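Local coordinates for putative uncharacterized protein (Pseudomonas phage 201phi2-1, PDB 3R4V), which is a phage tubulin-like protein of the tubulin superfamily that holds guanosine-5'-diphosphate in a nucleotide pocket, at residues V3-I8 with L177-N182; K110-S115 with D190-V195; H183-V188 with V250-V255; Q229-L234 with Q264-I269. All blocks are in the same frame, centred on the assembly; numbering follows the deposited sequence.

Contact 1: residues V3-I8 with L177-N182; sequences VKVCLI and LLVNQN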
# COMPACT_ATOMS: atom_id res chain seq x y z
N VAL A 3 -7.19 -9.00 -17.96
CA VAL A 3 -5.88 -9.60 -17.71
C VAL A 3 -5.90 -10.29 -16.35
O VAL A 3 -6.84 -10.09 -15.58
CB VAL A 3 -4.76 -8.54 -17.76
CG1 VAL A 3 -4.60 -8.00 -19.17
CG2 VAL A 3 -5.06 -7.42 -16.78
N LYS A 4 -4.89 -11.10 -16.05
CA LYS A 4 -4.84 -11.83 -14.79
C LYS A 4 -4.66 -10.87 -13.62
O LYS A 4 -5.33 -10.98 -12.58
CB LYS A 4 -3.70 -12.85 -14.78
CG LYS A 4 -3.86 -14.04 -15.71
CD LYS A 4 -2.79 -15.09 -15.41
CE LYS A 4 -2.61 -16.08 -16.56
NZ LYS A 4 -3.84 -16.86 -16.84
N VAL A 5 -3.75 -9.93 -13.78
CA VAL A 5 -3.46 -8.98 -12.71
C VAL A 5 -2.92 -7.69 -13.29
O VAL A 5 -2.15 -7.69 -14.26
CB VAL A 5 -2.43 -9.57 -11.69
CG1 VAL A 5 -1.11 -9.83 -12.36
CG2 VAL A 5 -2.24 -8.64 -10.50
N CYS A 6 -3.37 -6.59 -12.71
CA CYS A 6 -2.86 -5.28 -13.05
C CYS A 6 -2.18 -4.68 -11.81
O CYS A 6 -2.76 -4.65 -10.72
CB CYS A 6 -4.02 -4.41 -13.53
SG CYS A 6 -3.58 -2.70 -13.80
N LEU A 7 -0.95 -4.22 -11.98
CA LEU A 7 -0.19 -3.65 -10.87
C LEU A 7 -0.13 -2.14 -11.01
O LEU A 7 0.28 -1.60 -12.04
CB LEU A 7 1.23 -4.22 -10.83
CG LEU A 7 1.31 -5.73 -10.61
CD1 LEU A 7 1.29 -6.45 -11.96
CD2 LEU A 7 2.56 -6.08 -9.85
N ILE A 8 -0.51 -1.45 -9.93
CA ILE A 8 -0.60 -0.00 -9.95
C ILE A 8 0.33 0.60 -8.90
O ILE A 8 0.29 0.19 -7.73
CB ILE A 8 -2.03 0.43 -9.65
CG1 ILE A 8 -2.97 -0.12 -10.74
CG2 ILE A 8 -2.13 1.95 -9.54
CD1 ILE A 8 -4.41 -0.21 -10.32
N LEU A 177 2.14 -14.45 -8.12
CA LEU A 177 2.14 -15.91 -8.22
C LEU A 177 0.79 -16.46 -7.76
O LEU A 177 0.16 -17.27 -8.45
CB LEU A 177 3.26 -16.49 -7.37
CG LEU A 177 3.21 -17.99 -7.10
CD1 LEU A 177 3.47 -18.74 -8.40
CD2 LEU A 177 4.22 -18.37 -6.02
N LEU A 178 0.35 -16.02 -6.59
CA LEU A 178 -0.93 -16.43 -6.03
C LEU A 178 -2.06 -16.34 -7.05
O LEU A 178 -2.86 -17.28 -7.17
CB LEU A 178 -1.28 -15.58 -4.79
CG LEU A 178 -2.69 -15.77 -4.21
CD1 LEU A 178 -2.86 -17.20 -3.69
CD2 LEU A 178 -2.99 -14.76 -3.08
N VAL A 179 -2.14 -15.21 -7.76
CA VAL A 179 -3.27 -14.93 -8.65
C VAL A 179 -2.99 -15.30 -10.12
O VAL A 179 -3.69 -14.85 -11.03
CB VAL A 179 -3.76 -13.46 -8.49
CG1 VAL A 179 -4.04 -13.18 -7.01
CG2 VAL A 179 -2.72 -12.49 -9.00
N ASN A 180 -1.98 -16.14 -10.36
CA ASN A 180 -1.64 -16.54 -11.73
C ASN A 180 -2.56 -17.61 -12.37
O ASN A 180 -2.37 -17.99 -13.52
CB ASN A 180 -0.16 -16.94 -11.84
CG ASN A 180 0.11 -18.41 -11.45
OD1 ASN A 180 -0.80 -19.16 -11.07
ND2 ASN A 180 1.37 -18.82 -11.55
N GLN A 181 -3.55 -18.07 -11.60
CA GLN A 181 -4.64 -18.91 -12.10
C GLN A 181 -4.18 -20.29 -12.57
O GLN A 181 -4.90 -20.98 -13.29
CB GLN A 181 -5.43 -18.19 -13.21
CG GLN A 181 -6.05 -16.86 -12.74
CD GLN A 181 -6.91 -16.19 -13.80
OE1 GLN A 181 -7.37 -16.82 -14.75
NE2 GLN A 181 -7.14 -14.89 -13.64
N ASN A 182 -2.99 -20.68 -12.14
CA ASN A 182 -2.38 -21.93 -12.58
C ASN A 182 -2.29 -22.99 -11.48
O ASN A 182 -1.64 -24.03 -11.64
CB ASN A 182 -0.99 -21.65 -13.18
CG ASN A 182 -0.33 -22.89 -13.75
OD1 ASN A 182 -0.86 -23.53 -14.65
ND2 ASN A 182 0.85 -23.22 -13.23
O HOH W 1 -5.93 -13.37 -11.53
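Lys4 lays its CG over the plane of the Gln181 amide, 4.2 Å from CD of Gln181. Water 1 lies close to the plane of the same amide and accepts from Gln181 NE2 at 2.9 Å. NE2 also bonds to Asp82, so the amide is held from two sites. The second flat group is the amide of Asn180. Its OD1 accepts from the backbone N of Asn182, which sits 39° above the carbonyl plane; this is an Asx turn. Its ND2 is bonded to Asp257.

Past CG, the Lys4 chain runs by the backbone of Asn180, with Lys4 CD 3.5 Å from Asn180 O. A bend at the last torsion (chi4 -62°) leaves Lys4 NZ 3.8 Å from Asn180 O, too long for a hydrogen bond. No direct hydrogen bond links the segments. Water 1 makes the polar link instead: it donates to Lys4 O and to Val179 O, each at 2.7 Å.

The apolar part is small. Val5 and Val179 meet at about a right angle, with Val5 CB 4.0 Å from Val179 CG2. Val179 is the first residue beyond helix 161-178, so the contact joins the end of this helix to the lead-in of strand 6-10. Strand 84-89 lies beside that strand, where Val5 touches Ile85. Helix 188-195 packs on the other segment, with Val191 against Val179 and Val188 against Gln181.

Contact 2: residues K110-S115 with D190-V195; sequences KASFVS and DVANWV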
# COMPACT_ATOMS: atom_id res chain seq x y z
N LYS A 110 -16.01 -3.15 -8.27
CA LYS A 110 -16.25 -4.40 -7.54
C LYS A 110 -15.05 -5.34 -7.64
O LYS A 110 -15.20 -6.56 -7.63
CB LYS A 110 -17.53 -5.08 -8.02
CG LYS A 110 -18.77 -4.19 -7.92
CD LYS A 110 -18.82 -3.51 -6.56
CE LYS A 110 -20.22 -3.45 -6.00
NZ LYS A 110 -20.24 -2.82 -4.65
N ALA A 111 -13.87 -4.75 -7.72
CA ALA A 111 -12.62 -5.50 -7.89
C ALA A 111 -12.08 -6.20 -6.64
O ALA A 111 -12.37 -5.84 -5.49
CB ALA A 111 -11.55 -4.59 -8.47
N SER A 112 -11.27 -7.23 -6.90
CA SER A 112 -10.47 -7.90 -5.89
C SER A 112 -9.06 -7.34 -5.97
O SER A 112 -8.43 -7.35 -7.03
CB SER A 112 -10.41 -9.41 -6.17
OG SER A 112 -11.70 -10.00 -6.14
N PHE A 113 -8.54 -6.85 -4.85
CA PHE A 113 -7.22 -6.25 -4.87
C PHE A 113 -6.62 -6.19 -3.48
O PHE A 113 -7.33 -6.27 -2.47
CB PHE A 113 -7.27 -4.84 -5.52
CG PHE A 113 -8.21 -3.89 -4.81
CD1 PHE A 113 -7.75 -3.11 -3.75
CD2 PHE A 113 -9.54 -3.79 -5.18
CE1 PHE A 113 -8.61 -2.22 -3.09
CE2 PHE A 113 -10.41 -2.92 -4.53
CZ PHE A 113 -9.95 -2.13 -3.48
N VAL A 114 -5.30 -6.08 -3.42
CA VAL A 114 -4.60 -5.76 -2.18
C VAL A 114 -3.63 -4.62 -2.42
O VAL A 114 -3.27 -4.34 -3.56
CB VAL A 114 -3.83 -6.97 -1.58
CG1 VAL A 114 -4.81 -8.12 -1.27
CG2 VAL A 114 -2.71 -7.44 -2.52
N SER A 115 -3.21 -3.95 -1.34
CA SER A 115 -2.26 -2.84 -1.48
C SER A 115 -1.01 -3.10 -0.68
O SER A 115 -1.05 -3.80 0.33
CB SER A 115 -2.90 -1.55 -0.97
OG SER A 115 -4.09 -1.27 -1.70
N ASP A 190 -12.39 -18.03 -5.85
CA ASP A 190 -11.80 -18.32 -4.55
C ASP A 190 -10.98 -17.13 -4.07
O ASP A 190 -11.10 -16.71 -2.92
CB ASP A 190 -10.91 -19.56 -4.62
CG ASP A 190 -11.70 -20.83 -4.89
OD1 ASP A 190 -12.88 -20.91 -4.47
OD2 ASP A 190 -11.14 -21.76 -5.51
N VAL A 191 -10.16 -16.58 -4.95
CA VAL A 191 -9.37 -15.39 -4.62
C VAL A 191 -10.27 -14.21 -4.29
O VAL A 191 -10.05 -13.52 -3.29
CB VAL A 191 -8.39 -15.02 -5.75
CG1 VAL A 191 -7.74 -13.67 -5.48
CG2 VAL A 191 -7.34 -16.12 -5.91
N ALA A 192 -11.30 -13.98 -5.11
CA ALA A 192 -12.22 -12.86 -4.88
C ALA A 192 -12.86 -12.97 -3.50
O ALA A 192 -12.91 -11.99 -2.75
CB ALA A 192 -13.30 -12.80 -5.97
N ASN A 193 -13.34 -14.16 -3.15
CA ASN A 193 -14.01 -14.33 -1.87
C ASN A 193 -13.08 -14.37 -0.66
O ASN A 193 -13.54 -14.23 0.48
CB ASN A 193 -14.93 -15.55 -1.90
CG ASN A 193 -16.16 -15.30 -2.74
OD1 ASN A 193 -16.87 -14.31 -2.54
ND2 ASN A 193 -16.40 -16.18 -3.70
N TRP A 194 -11.78 -14.55 -0.91
CA TRP A 194 -10.78 -14.42 0.13
C TRP A 194 -10.62 -12.97 0.52
O TRP A 194 -10.65 -12.63 1.70
CB TRP A 194 -9.44 -14.99 -0.35
CG TRP A 194 -8.23 -14.56 0.43
CD1 TRP A 194 -7.93 -14.86 1.73
CD2 TRP A 194 -7.14 -13.77 -0.06
NE1 TRP A 194 -6.72 -14.30 2.08
CE2 TRP A 194 -6.22 -13.62 1.00
CE3 TRP A 194 -6.86 -13.16 -1.29
CZ2 TRP A 194 -5.03 -12.89 0.86
CZ3 TRP A 194 -5.68 -12.44 -1.43
CH2 TRP A 194 -4.79 -12.31 -0.36
N VAL A 195 -10.43 -12.10 -0.47
CA VAL A 195 -10.08 -10.71 -0.18
C VAL A 195 -11.31 -9.81 0.00
O VAL A 195 -11.28 -8.84 0.77
CB VAL A 195 -9.10 -10.13 -1.23
CG1 VAL A 195 -9.79 -9.91 -2.58
CG2 VAL A 195 -8.49 -8.85 -0.71
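Ser112 pushes its hydroxyl against the helix backbone at Ala192. Ser112 OG is 3.2 Å from both CA and CB of Ala192, a close van der Waals fit. The CB of Ser112 meets Val195 CG1 at 3.7 Å.

Val195 is the main apolar contact from the helix, and its two methyls divide the work. CG1 takes Ser112. Val195 CG2 lies anti to the backbone N and reaches the strand itself, 3.3 Å from Phe113 O. Val195 CG2 also meets Val114 CG1 at 3.8 Å. The same Val114 methyl, CG1, approaches the Trp194 ring obliquely, 4.3 Å from Trp194 CH2. No hydrogen bond crosses between the segments.

This is helix-on-sheet packing. Helical residues 190-195 cross strand residues 113-115 at 50°, and the closest approach of these short axes is 9.6 Å. Strand 113-119 is one of the parallel strands of the central sheet. It belongs to the half of the tubulin-like fold that carries the nucleotide pocket; the helix lies in the C-terminal family region.

Further out, strand 84-89 fixes the strand by backbone bonds from Tyr84 to Ser112 and Val114. Val149 of strand 148-154 touches both Val114 and Val195. Arg196, just past the helix segment, bonds to Ala111 O. Lys110 closes the preceding helix with a positive phi (61°) in a Schellman motif.

Contact 3: residues H183-V188 with V250-V255; sequences HGRLDV and VGIMKV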
# COMPACT_ATOMS: atom_id res chain seq x y z
N HIS A 183 -2.96 -22.73 -10.35
CA HIS A 183 -2.89 -23.65 -9.22
C HIS A 183 -4.10 -24.58 -9.15
O HIS A 183 -5.23 -24.17 -9.42
CB HIS A 183 -2.78 -22.86 -7.91
CG HIS A 183 -1.77 -21.76 -7.97
ND1 HIS A 183 -0.48 -21.97 -8.42
CD2 HIS A 183 -1.86 -20.45 -7.66
CE1 HIS A 183 0.18 -20.82 -8.37
NE2 HIS A 183 -0.63 -19.89 -7.92
N GLY A 184 -3.86 -25.83 -8.78
CA GLY A 184 -4.94 -26.77 -8.61
C GLY A 184 -5.87 -26.33 -7.49
O GLY A 184 -5.41 -25.83 -6.46
N ARG A 185 -7.17 -26.51 -7.71
CA ARG A 185 -8.19 -26.24 -6.69
C ARG A 185 -8.51 -24.75 -6.48
O ARG A 185 -9.47 -24.42 -5.79
CB ARG A 185 -7.82 -26.90 -5.36
CG ARG A 185 -7.89 -28.42 -5.41
CD ARG A 185 -7.03 -29.08 -4.35
NE ARG A 185 -7.45 -28.73 -2.99
CZ ARG A 185 -6.87 -29.20 -1.90
NH1 ARG A 185 -5.85 -30.05 -2.00
NH2 ARG A 185 -7.31 -28.83 -0.70
N LEU A 186 -7.71 -23.87 -7.07
CA LEU A 186 -7.86 -22.44 -6.79
C LEU A 186 -8.45 -21.65 -7.97
O LEU A 186 -7.84 -21.54 -9.04
CB LEU A 186 -6.54 -21.82 -6.35
CG LEU A 186 -6.65 -20.44 -5.71
CD1 LEU A 186 -7.32 -20.55 -4.34
CD2 LEU A 186 -5.29 -19.79 -5.59
N ASP A 187 -9.61 -21.06 -7.71
CA ASP A 187 -10.44 -20.35 -8.68
C ASP A 187 -10.18 -18.84 -8.63
O ASP A 187 -9.62 -18.33 -7.66
CB ASP A 187 -11.90 -20.59 -8.29
CG ASP A 187 -12.79 -20.78 -9.48
OD1 ASP A 187 -12.58 -20.09 -10.50
OD2 ASP A 187 -13.71 -21.62 -9.39
N VAL A 188 -10.62 -18.12 -9.66
CA VAL A 188 -10.65 -16.67 -9.57
C VAL A 188 -11.67 -16.26 -8.52
O VAL A 188 -11.50 -15.26 -7.82
CB VAL A 188 -11.03 -16.01 -10.91
CG1 VAL A 188 -11.23 -14.51 -10.70
CG2 VAL A 188 -9.95 -16.24 -11.94
N VAL A 250 -7.26 -23.49 -0.09
CA VAL A 250 -5.94 -24.01 -0.43
C VAL A 250 -5.77 -24.21 -1.93
O VAL A 250 -6.69 -24.64 -2.62
CB VAL A 250 -5.67 -25.34 0.31
CG1 VAL A 250 -4.36 -25.98 -0.18
CG2 VAL A 250 -5.64 -25.11 1.80
N GLY A 251 -4.59 -23.86 -2.44
CA GLY A 251 -4.24 -24.15 -3.83
C GLY A 251 -2.98 -25.00 -3.91
O GLY A 251 -2.09 -24.89 -3.07
N ILE A 252 -2.90 -25.85 -4.93
CA ILE A 252 -1.72 -26.69 -5.11
C ILE A 252 -0.86 -26.16 -6.24
O ILE A 252 -1.32 -26.08 -7.38
CB ILE A 252 -2.09 -28.16 -5.38
CG1 ILE A 252 -2.98 -28.67 -4.25
CG2 ILE A 252 -0.83 -29.01 -5.54
CD1 ILE A 252 -2.46 -28.32 -2.88
N MET A 253 0.37 -25.77 -5.91
CA MET A 253 1.28 -25.21 -6.90
C MET A 253 1.93 -26.31 -7.72
O MET A 253 2.01 -27.47 -7.30
CB MET A 253 2.36 -24.36 -6.22
CG MET A 253 1.80 -23.18 -5.46
SD MET A 253 3.11 -22.15 -4.77
CE MET A 253 3.57 -23.15 -3.35
N LYS A 254 2.40 -25.94 -8.91
CA LYS A 254 2.96 -26.91 -9.83
C LYS A 254 4.49 -26.80 -9.88
O LYS A 254 5.03 -25.71 -10.01
CB LYS A 254 2.36 -26.71 -11.22
CG LYS A 254 0.90 -27.15 -11.31
CD LYS A 254 0.27 -26.77 -12.64
CE LYS A 254 -1.12 -27.36 -12.78
NZ LYS A 254 -2.07 -26.85 -11.74
N VAL A 255 5.16 -27.94 -9.75
CA VAL A 255 6.62 -27.96 -9.70
C VAL A 255 7.28 -27.46 -10.99
O VAL A 255 8.47 -27.12 -10.99
CB VAL A 255 7.18 -29.36 -9.32
CG1 VAL A 255 6.76 -30.43 -10.34
CG2 VAL A 255 8.70 -29.32 -9.17
O HOH W 2 1.27 -23.48 -10.04
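Gly184 and Ile252 exchange two backbone hydrogen bonds. Gly184 N donates to Ile252 O at 2.9 Å. Ile252 N returns a straighter bond to Gly184 O, also 2.9 Å, with 165° at the hydrogen. Gly184 O also receives a CA-H contact from Gly251.

Gly184 lies in a type II turn from His183 to Leu186. The closing bond of that turn, Leu186 N to His183 O, is weak. Leu186 CB rests on Gly251 CA at 4.1 Å.

Both ring nitrogens of His183 have partners. His183 ND1 bonds to water 2 at 2.8 Å, and this water accepts from Lys254 N. NE2 bonds to Leu177 O at the end of helix 161-178. The His183 and Met253 side chains lie side by side, with Met253 SD 5.3 Å from the ring centroid and oblique to it. Lys254 NZ comes near Gly184 N, but its hydrogen bond is to Asn182 O.

Arg185 lies beside Val250 and slants across Ile252. Val250 CG1 sits 4.1 Å above one face of the Arg185 guanidinium, offset toward its rim. Ile252 CG1 comes obliquely to Arg185 NH1 at 3.9 Å. The charge is met by Glu239 in a salt bridge through NH2.

The arrangement is a single antiparallel bridge, hydrogen-bonded, added to an edge strand. Strand 247-252 is one of the two outermost strands of the sheet within this chain. The turn before helix 188-195 pairs with the edge turned away from strand 228-233.

Contact 4: residues Q229-L234 with Q264-I269; sequences QLSLYL and QIHFVI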
# COMPACT_ATOMS: atom_id res chain seq x y z
N GLN A 229 -8.01 -16.69 4.97
CA GLN A 229 -6.71 -17.32 4.80
C GLN A 229 -6.66 -18.03 3.45
O GLN A 229 -7.60 -18.72 3.08
CB GLN A 229 -6.57 -18.36 5.91
CG GLN A 229 -5.19 -18.78 6.31
CD GLN A 229 -5.24 -19.49 7.66
OE1 GLN A 229 -5.34 -18.84 8.70
NE2 GLN A 229 -5.23 -20.82 7.63
N LEU A 230 -5.56 -17.86 2.73
CA LEU A 230 -5.32 -18.63 1.51
C LEU A 230 -3.94 -19.26 1.61
O LEU A 230 -2.97 -18.57 1.87
CB LEU A 230 -5.39 -17.70 0.30
CG LEU A 230 -6.13 -18.18 -0.94
CD1 LEU A 230 -6.64 -16.99 -1.73
CD2 LEU A 230 -5.22 -19.04 -1.79
N SER A 231 -3.85 -20.58 1.42
CA SER A 231 -2.57 -21.29 1.49
C SER A 231 -2.22 -21.95 0.16
O SER A 231 -3.07 -22.57 -0.47
CB SER A 231 -2.60 -22.35 2.60
OG SER A 231 -2.73 -21.74 3.87
N LEU A 232 -0.96 -21.79 -0.27
CA LEU A 232 -0.45 -22.50 -1.43
C LEU A 232 0.57 -23.54 -1.00
O LEU A 232 1.44 -23.26 -0.18
CB LEU A 232 0.21 -21.53 -2.41
CG LEU A 232 -0.71 -20.47 -3.03
CD1 LEU A 232 0.07 -19.56 -3.96
CD2 LEU A 232 -1.88 -21.14 -3.76
N TYR A 233 0.46 -24.75 -1.55
CA TYR A 233 1.41 -25.81 -1.23
C TYR A 233 1.96 -26.44 -2.50
O TYR A 233 1.22 -26.74 -3.42
CB TYR A 233 0.72 -26.92 -0.42
CG TYR A 233 0.28 -26.55 0.99
CD1 TYR A 233 1.17 -26.60 2.05
CD2 TYR A 233 -1.03 -26.19 1.25
CE1 TYR A 233 0.78 -26.29 3.34
CE2 TYR A 233 -1.45 -25.88 2.54
CZ TYR A 233 -0.53 -25.93 3.58
OH TYR A 233 -0.92 -25.62 4.86
N LEU A 234 3.27 -26.66 -2.52
CA LEU A 234 3.90 -27.40 -3.61
C LEU A 234 3.80 -28.90 -3.35
O LEU A 234 3.54 -29.69 -4.26
CB LEU A 234 5.36 -26.99 -3.77
CG LEU A 234 6.16 -27.68 -4.88
CD1 LEU A 234 5.44 -27.58 -6.21
CD2 LEU A 234 7.54 -27.06 -4.98
N GLN A 264 5.71 -23.51 0.42
CA GLN A 264 4.37 -23.15 0.86
C GLN A 264 4.32 -21.67 1.18
O GLN A 264 5.30 -21.10 1.66
CB GLN A 264 3.91 -24.00 2.05
CG GLN A 264 4.66 -23.74 3.34
CD GLN A 264 4.28 -24.73 4.42
OE1 GLN A 264 4.65 -25.91 4.36
NE2 GLN A 264 3.54 -24.27 5.41
N ILE A 265 3.18 -21.05 0.86
CA ILE A 265 3.00 -19.61 1.08
C ILE A 265 1.59 -19.43 1.62
O ILE A 265 0.64 -19.99 1.06
CB ILE A 265 3.16 -18.78 -0.22
CG1 ILE A 265 4.40 -19.21 -1.00
CG2 ILE A 265 3.21 -17.27 0.09
CD1 ILE A 265 4.49 -18.62 -2.39
N HIS A 266 1.45 -18.68 2.71
CA HIS A 266 0.15 -18.42 3.34
C HIS A 266 -0.14 -16.95 3.31
O HIS A 266 0.69 -16.15 3.74
CB HIS A 266 0.15 -18.92 4.78
CG HIS A 266 0.60 -20.34 4.92
ND1 HIS A 266 -0.24 -21.41 4.73
CD2 HIS A 266 1.82 -20.86 5.21
CE1 HIS A 266 0.44 -22.54 4.90
NE2 HIS A 266 1.69 -22.23 5.18
N PHE A 267 -1.32 -16.59 2.83
CA PHE A 267 -1.72 -15.19 2.72
C PHE A 267 -2.86 -15.01 3.71
O PHE A 267 -3.98 -15.46 3.47
CB PHE A 267 -2.20 -14.93 1.29
CG PHE A 267 -1.16 -15.23 0.23
CD1 PHE A 267 -0.97 -16.52 -0.23
CD2 PHE A 267 -0.37 -14.22 -0.29
CE1 PHE A 267 -0.01 -16.79 -1.20
CE2 PHE A 267 0.58 -14.48 -1.26
CZ PHE A 267 0.77 -15.77 -1.71
N VAL A 268 -2.55 -14.39 4.84
CA VAL A 268 -3.51 -14.33 5.94
C VAL A 268 -3.97 -12.90 6.15
O VAL A 268 -3.15 -12.00 6.27
CB VAL A 268 -2.89 -14.84 7.23
CG1 VAL A 268 -3.98 -15.02 8.30
CG2 VAL A 268 -2.15 -16.16 6.98
N ILE A 269 -5.28 -12.70 6.15
CA ILE A 269 -5.84 -11.36 6.36
C ILE A 269 -6.40 -11.28 7.78
O ILE A 269 -7.16 -12.15 8.20
CB ILE A 269 -6.96 -11.07 5.33
CG1 ILE A 269 -6.41 -11.13 3.90
CG2 ILE A 269 -7.64 -9.71 5.61
CD1 ILE A 269 -7.45 -10.99 2.81
O HOH W 3 0.90 -25.83 6.72
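His266 directs its ring edge at the face of Tyr233 in an offset edge-to-face pair. The planes are 78° apart and the centroids 5.6 Å. His266 CE1 comes within 3.4 Å of Tyr233 OH. The imidazole is gripped in its own plane on two nitrogens. Ser231 OG bonds to His266 ND1 at 2.7 Å, and Gln264 NE2 donates to His266 NE2 at 2.8 Å. Together these fix the rotation of the ring. Gln264 lies alongside Tyr233 and points the same way, its amide turned 70° from the phenol ring, with Gln264 CB 3.8 Å from Tyr233 CD1. Water 3 bonds to Tyr233 OH at 2.6 Å.

The strands are antiparallel neighbours in the C-terminal domain. Leu230 with Phe267 and Leu232 with Ile265 are hydrogen-bonded pairs. Ser231 and His266 face each other directly as a non-hydrogen-bonded pair, and their side chains share the face of Tyr233.

On the other side of the sheet, Leu232 crosses Phe267 at a slant, with Leu232 CD1 3.9 Å from Phe267 CE1. The Phe267 ring keeps its edge toward Leu230 O. Leu178 of helix 161-178 packs against Leu230, Leu232 and Phe267. Phe242 adds a further edge-to-face ring to His266.

How the contacts relate
All four contacts reach one mixed sheet, as it can be traced in this chain. Contacts 1 and 2 lie at its parallel strands. Contacts 3 and 4 lie at the mixed end, where strand 228-233 runs antiparallel to 264-270 but parallel to 247-252. Neighbouring centres are close: contacts 3 and 4 are about 10 Å apart, contacts 1 and 2 about 11 Å. Contact 1 closes along the chain before contacts 3 and 4 open; contacts 2 and 3 interleave. Helices 161-178 and 188-195 tie the set together. Leu178 packs on Trp194 of contact 2, and Leu177 on Ile265 of contact 4. Trp194 itself packs on Leu230 and Ile269. The two helices thus join the nucleotide-binding half to the C-terminal domain.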